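Local coordinates for gamma-hexachlorocyclohexane dehydrochlorinase (Novosphingobium barchaimii LL02, PDB 5KVB), which probably catalyses two successive dehydrochlorinations that turn the pollutant gamma-hexachlorocyclohexane (lindane) into 1,3,4,6-tetrachloro-1,4-cyclohexadiene, at residues G62-D65 against L66-N69. Numbering follows the deposited sequence.
Sequences GALD and LVNN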
loop_
_atom_site.group_PDB
_atom_site.type_symbol
_atom_site.label_atom_id
_atom_site.label_comp_id
_atom_site.label_asym_id
_atom_site.label_seq_id
_atom_site.Cartn_x
_atom_site.Cartn_y
_atom_site.Cartn_z
ATOM N N GLY A 62 27.474 -4.028 1.199
ATOM C CA GLY A 62 27.277 -2.638 1.560
ATOM C C GLY A 62 25.919 -2.379 2.195
ATOM O O GLY A 62 25.806 -1.621 3.174
ATOM N N ALA A 63 24.886 -2.994 1.630
ATOM C CA ALA A 63 23.536 -2.913 2.187
ATOM C C ALA A 63 23.508 -3.434 3.624
ATOM O O ALA A 63 22.926 -2.799 4.511
ATOM C CB ALA A 63 22.547 -3.702 1.303
ATOM N N LEU A 64 24.151 -4.572 3.863
ATOM C CA LEU A 64 24.183 -5.129 5.218
ATOM C C LEU A 64 25.036 -4.283 6.167
ATOM O O LEU A 64 24.723 -4.167 7.357
ATOM C CB LEU A 64 24.681 -6.575 5.181
ATOM C CG LEU A 64 23.712 -7.547 4.500
ATOM C CD1 LEU A 64 24.231 -8.978 4.582
ATOM C CD2 LEU A 64 22.321 -7.447 5.110
ATOM N N ASP A 65 26.100 -3.676 5.653
ATOM C CA ASP A 65 26.913 -2.767 6.458
ATOM C C ASP A 65 26.094 -1.560 6.923
ATOM O O ASP A 65 26.136 -1.168 8.092
ATOM C CB ASP A 65 28.127 -2.301 5.656
ATOM C CG ASP A 65 29.129 -1.544 6.503
ATOM O OD1 ASP A 65 29.416 -1.999 7.633
ATOM O OD2 ASP A 65 29.627 -0.499 6.038
ATOM N N LEU A 66 25.340 -0.975 6.003
ATOM C CA LEU A 66 24.499 0.172 6.313
ATOM C C LEU A 66 23.470 -0.146 7.391
ATOM O O LEU A 66 23.309 0.621 8.340
ATOM C CB LEU A 66 23.784 0.668 5.047
ATOM C CG LEU A 66 22.725 1.762 5.250
ATOM C CD1 LEU A 66 23.359 3.028 5.840
ATOM C CD2 LEU A 66 22.003 2.062 3.940
ATOM N N VAL A 67 22.757 -1.260 7.257
ATOM C CA VAL A 67 21.710 -1.526 8.234
ATOM C C VAL A 67 22.296 -2.013 9.570
ATOM O O VAL A 67 21.847 -1.575 10.627
ATOM C CB VAL A 67 20.652 -2.519 7.698
ATOM C CG1 VAL A 67 19.868 -1.873 6.567
ATOM C CG2 VAL A 67 21.283 -3.814 7.227
ATOM N N ASN A 68 23.326 -2.856 9.553
ATOM C CA ASN A 68 23.892 -3.334 10.824
ATOM C C ASN A 68 24.627 -2.274 11.647
ATOM O O ASN A 68 24.629 -2.341 12.885
ATOM C CB ASN A 68 24.845 -4.506 10.582
ATOM C CG ASN A 68 24.126 -5.832 10.498
ATOM O OD1 ASN A 68 23.639 -6.357 11.499
ATOM N ND2 ASN A 68 24.064 -6.392 9.300
ATOM N N ASN A 69 25.252 -1.310 10.976
ATOM C CA ASN A 69 26.133 -0.359 11.659
ATOM C C ASN A 69 25.559 1.051 11.824
ATOM O O ASN A 69 25.900 1.751 12.777
ATOM C CB ASN A 69 27.474 -0.276 10.920
ATOM C CG ASN A 69 28.223 -1.594 10.923
ATOM O OD1 ASN A 69 28.387 -2.230 11.964
ATOM N ND2 ASN A 69 28.671 -2.016 9.750
#
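Asn-68 grips the carbonyl oxygen of Leu-64 twice, through its backbone N (N to O 2.9 Å) and through its side-chain amide (ND2 to O 3.0 Å). The two donors come from opposite faces of the carbonyl plane, and ND2 stands above that plane rather than on a lone pair. The side chain of Asn-68 folds back along the helix toward the preceding turn, and there ND2 also donates to Glu-36 OE2, which ties this turn to helix 36-40. With an alanine here the side-chain donor to Leu-64 O is gone, and the Glu-36 carboxylate is likely to be left without this amide partner. Backbone i to i+4 bonds flank the doubly held carbonyl, Leu-66 N to Gly-62 O and Val-67 N to Ala-63 O before it; the following one, Asn-69 N to Asp-65 O, is bent to 144° at the hydrogen where the helix widens into a pi-type turn at 67-69. Among the apolar groups, Val-67 CG2 sits between its own backbone N and carbonyl carbon, 3.3 Å from Ala-63 O, and meets Leu-64 CD2 more loosely at 4.3 Å. Leu-64 and Val-67 both reach Leu-39, while Ala-63, Leu-66 and Val-67 pack on Trp-49 of strand 47-51. These are successive turns of the amphipathic helix 59-71, which lies against the curved sheet of an NTF2-like (SnoaL-like) fold, Val-67 being about 9 Å, side chain to side chain, from each of the probable catalytic residues Asp-32 and His-80.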